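Local atomic coordinates of putative lipoprotein YcdA (Bacillus subtilis subsp. subtilis str. 168, PDB entry 4R4G), a protein that is of unknown function but is probably a membrane-anchored lipoprotein, with an immunoglobulin-like N-terminal domain joined by a kinked helix to a mixed alpha-beta C-terminal domain. Residues Val272-Ala275 with Leu276-Tyr279; Lys257-Tyr260 with Ser261-Ser265. All coordinates share one frame; numbering follows the deposited sequence. Where two conformers were deposited one is given.

Interaction 1: residues Val272-Ala275 with Leu276-Tyr279; sequences VKYA and LQVY
V272 meets L276 through a backbone hydrogen bond from L276 N to V272 O, 3.1 Å long, and the same i to i+4 spacing recurs as V278 N donates to Y274 O (3.0 Å) and Y279 N to A275 O (3.1 Å). The turn between them is less regular: Q277 N divides its hydrogen between K273 O and Y274 O, and both bonds are weak. On this frame Y274 and V278 form the clearest side-chain pair. With CG anti to its own backbone N (chi1 176°), the tyrosine ring reaches V278, whose CG1 methyl lies over one face as a CH-pi contact, 4.0 Å from the ring centroid and 29° off its normal. The methyl sits nearer the phenol end, 3.6 Å separating V278 CG1 from Y274 CZ. The same ring also stacks with that of Y259 on helix 248-260. A leucine in place of Y274 would probably cost V278 CG1 the aromatic face it packs against and deprive Y259 of its stacking partner. Q277 runs at about a right angle to the tyrosine, its amide plane turned 72° from the ring, and its CG rests 3.4 Å from K273 O. One turn apart on another side of the helix, V272 and L276 run alongside each other in the same direction, and V272 CG1 meets L276 CD1 at 4.0 Å. K273 directs its charged end to E269 in a salt bridge. Around helix 268-283 the neighbours divide as follows: A275 and Y279 touch helix 248-260, while L276 and Y279 reach I208 on helix 203-219.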
# COMPACT_ATOMS: atom_id res chain seq x y z
N VAL A 272 -11.63 -21.94 35.35
CA VAL A 272 -11.52 -21.70 33.90
C VAL A 272 -12.33 -20.45 33.55
O VAL A 272 -11.80 -19.55 32.90
CB VAL A 272 -11.94 -22.94 33.06
CG1 VAL A 272 -12.38 -22.55 31.64
CG2 VAL A 272 -10.81 -23.96 32.99
N LYS A 273 -13.58 -20.38 34.02
CA LYS A 273 -14.48 -19.25 33.78
C LYS A 273 -13.87 -17.95 34.32
O LYS A 273 -13.87 -16.95 33.60
CB LYS A 273 -15.88 -19.52 34.36
CG LYS A 273 -16.75 -20.27 33.34
CD LYS A 273 -17.86 -21.12 33.95
CE LYS A 273 -18.62 -21.86 32.87
NZ LYS A 273 -19.90 -22.42 33.36
N TYR A 274 -13.24 -17.99 35.51
CA TYR A 274 -12.59 -16.83 36.11
C TYR A 274 -11.38 -16.41 35.26
O TYR A 274 -11.15 -15.20 35.10
CB TYR A 274 -12.17 -17.11 37.55
CG TYR A 274 -11.39 -15.99 38.20
CD1 TYR A 274 -12.04 -14.84 38.67
CD2 TYR A 274 -10.01 -16.06 38.36
CE1 TYR A 274 -11.33 -13.80 39.26
CE2 TYR A 274 -9.29 -15.03 38.95
CZ TYR A 274 -9.95 -13.90 39.42
OH TYR A 274 -9.23 -12.88 40.00
N ALA A 275 -10.61 -17.38 34.74
CA ALA A 275 -9.45 -17.09 33.92
C ALA A 275 -9.88 -16.33 32.66
O ALA A 275 -9.25 -15.34 32.31
CB ALA A 275 -8.73 -18.37 33.55
N LEU A 276 -11.00 -16.73 32.04
CA LEU A 276 -11.53 -16.09 30.84
C LEU A 276 -12.06 -14.67 31.14
O LEU A 276 -12.20 -13.85 30.21
CB LEU A 276 -12.65 -16.96 30.22
CG LEU A 276 -12.25 -18.37 29.73
CD1 LEU A 276 -13.44 -19.24 29.58
CD2 LEU A 276 -11.45 -18.32 28.43
N GLN A 277 -12.35 -14.40 32.43
CA GLN A 277 -12.83 -13.11 32.91
C GLN A 277 -11.68 -12.12 33.11
O GLN A 277 -11.84 -10.95 32.77
CB GLN A 277 -13.61 -13.27 34.22
CG GLN A 277 -15.02 -13.83 34.08
CD GLN A 277 -15.61 -14.24 35.42
OE1 GLN A 277 -15.37 -13.62 36.47
NE2 GLN A 277 -16.41 -15.31 35.40
N VAL A 278 -10.56 -12.56 33.74
CA VAL A 278 -9.42 -11.68 34.00
C VAL A 278 -8.63 -11.38 32.72
O VAL A 278 -8.04 -10.30 32.63
CB VAL A 278 -8.46 -12.16 35.12
CG1 VAL A 278 -9.10 -12.03 36.49
CG2 VAL A 278 -7.95 -13.58 34.88
N TYR A 279 -8.62 -12.34 31.74
CA TYR A 279 -7.91 -12.26 30.45
C TYR A 279 -8.03 -10.85 29.83
O TYR A 279 -6.98 -10.22 29.63
CB TYR A 279 -8.38 -13.35 29.45
CG TYR A 279 -7.51 -13.47 28.22
CD1 TYR A 279 -7.45 -12.45 27.27
CD2 TYR A 279 -6.78 -14.62 27.97
CE1 TYR A 279 -6.62 -12.55 26.15
CE2 TYR A 279 -5.94 -14.73 26.85
CZ TYR A 279 -5.89 -13.70 25.93
OH TYR A 279 -5.08 -13.81 24.82

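Interaction 2: residues Lys257-Tyr260 with Ser261-Ser265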
# COMPACT_ATOMS: atom_id res chain seq x y z
N LYS A 257 -4.19 -18.36 40.59
CA LYS A 257 -3.66 -18.80 41.89
C LYS A 257 -4.26 -17.95 43.02
O LYS A 257 -4.71 -18.50 44.02
CB LYS A 257 -2.12 -18.74 41.92
CG LYS A 257 -1.41 -19.87 41.17
CD LYS A 257 0.10 -19.71 41.28
CE LYS A 257 0.86 -20.45 40.20
NZ LYS A 257 2.29 -20.05 40.17
N ASP A 258 -4.33 -16.62 42.80
CA ASP A 258 -4.90 -15.62 43.72
C ASP A 258 -6.39 -15.91 44.00
O ASP A 258 -6.89 -15.46 45.03
CB ASP A 258 -4.72 -14.20 43.14
CG ASP A 258 -4.76 -13.09 44.17
OD1 ASP A 258 -5.84 -12.83 44.74
OD2 ASP A 258 -3.71 -12.45 44.39
N TYR A 259 -7.08 -16.65 43.10
CA TYR A 259 -8.49 -17.09 43.17
C TYR A 259 -8.63 -18.46 43.90
O TYR A 259 -9.72 -18.78 44.40
CB TYR A 259 -9.07 -17.18 41.75
CG TYR A 259 -10.45 -17.80 41.61
CD1 TYR A 259 -11.59 -17.07 41.93
CD2 TYR A 259 -10.61 -19.08 41.08
CE1 TYR A 259 -12.86 -17.62 41.77
CE2 TYR A 259 -11.88 -19.63 40.90
CZ TYR A 259 -13.00 -18.90 41.24
OH TYR A 259 -14.26 -19.43 41.06
N TYR A 260 -7.54 -19.26 43.92
CA TYR A 260 -7.45 -20.53 44.64
C TYR A 260 -7.06 -20.21 46.10
O TYR A 260 -7.57 -20.87 47.01
CB TYR A 260 -6.46 -21.52 43.97
CG TYR A 260 -7.08 -22.37 42.88
CD1 TYR A 260 -8.15 -23.22 43.14
CD2 TYR A 260 -6.54 -22.38 41.59
CE1 TYR A 260 -8.71 -24.02 42.14
CE2 TYR A 260 -7.09 -23.18 40.58
CZ TYR A 260 -8.18 -23.99 40.86
OH TYR A 260 -8.71 -24.79 39.88
N SER A 261 -6.17 -19.16 46.30
CA SER A 261 -5.74 -18.68 47.63
C SER A 261 -6.94 -18.04 48.37
O SER A 261 -6.91 -17.93 49.60
CB SER A 261 -4.59 -17.68 47.50
OG SER A 261 -3.33 -18.32 47.38
N LYS A 262 -7.99 -17.66 47.60
CA LYS A 262 -9.27 -17.10 48.03
C LYS A 262 -10.22 -18.27 48.41
O LYS A 262 -10.43 -18.55 49.60
CB LYS A 262 -9.91 -16.26 46.88
CG LYS A 262 -9.51 -14.79 46.75
CD LYS A 262 -10.35 -14.08 45.66
CE LYS A 262 -9.61 -13.76 44.37
NZ LYS A 262 -10.54 -13.64 43.20
N ASN A 263 -10.75 -18.96 47.36
CA ASN A 263 -11.67 -20.10 47.39
C ASN A 263 -10.91 -21.39 47.02
O ASN A 263 -10.61 -21.63 45.85
CB ASN A 263 -12.84 -19.85 46.41
CG ASN A 263 -13.85 -20.98 46.25
OD1 ASN A 263 -14.13 -21.75 47.18
ND2 ASN A 263 -14.48 -21.06 45.08
N SER A 264 -10.61 -22.22 48.05
CA SER A 264 -9.89 -23.50 47.96
C SER A 264 -10.69 -24.56 47.15
O SER A 264 -10.14 -25.18 46.23
CB SER A 264 -9.61 -24.03 49.37
OG SER A 264 -10.80 -24.27 50.10
N SER A 265 -11.98 -24.74 47.51
CA SER A 265 -12.93 -25.69 46.94
C SER A 265 -13.47 -25.23 45.56
O SER A 265 -14.65 -25.46 45.23
CB SER A 265 -14.08 -25.91 47.92
OG SER A 265 -14.51 -24.69 48.50
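Y259 and K262 come together because the tyrosine CG stands anti to its backbone N (chi1 172°), while the lysine chain, otherwise extended, bends at chi3 (-107°) and turns back over the backbone of D258 and Y259. K262 NZ arrives at the edge of the ring, in its plane, 3.8 Å from Y259 CD1, and the two side chains cross at about a right angle. On its way the lysine's CG and CE lie against the carbonyl of D258. Two backbone bonds hold the turn beneath: S261 N binds K257 O at 2.8 Å, nearly straight on to the carbonyl, whereas N263 N reaches Y259 O at 3.1 Å from above the carbonyl plane, 44° out of it. K257 O also accepts from Y260 N. Farther on, S265 OG donates to N263 OD1 over 3.2 Å, linking two residues of the loop, while N263 ND2 makes a weak hydrogen bond to E270 of helix 268-283. D258 OD1 and K262 NZ remain 5.0 Å apart, too far for a salt bridge. With the ammonium at the ring edge, this is no cation-pi contact; K262 is probably held loosely, by contacts along its chain and the nearby opposite charge of D258, while the backbone bonds do the firmer work.

In the fold
The two interactions illustrate how two contacts, each local, can share residues that pair neighbouring helices. Interaction 1 lies within helix 268-283 and is partly buried; interaction 2, about 13 Å away between centres, is a surface contact where helix 248-260 passes into the loop leading to that helix. Chemistry follows place: both rest on backbone hydrogen bonds, but the side chains of interaction 1 are chiefly apolar or aromatic, those of interaction 2 more polar and charged. They meet directly, since the rings of Y274 and Y259 stack and K262 NZ lies 3.5 Å from Y274 OH in packing contact. Through Y274, Y259 and K262 the two arms of this helical hairpin in the C-terminal domain are brought together.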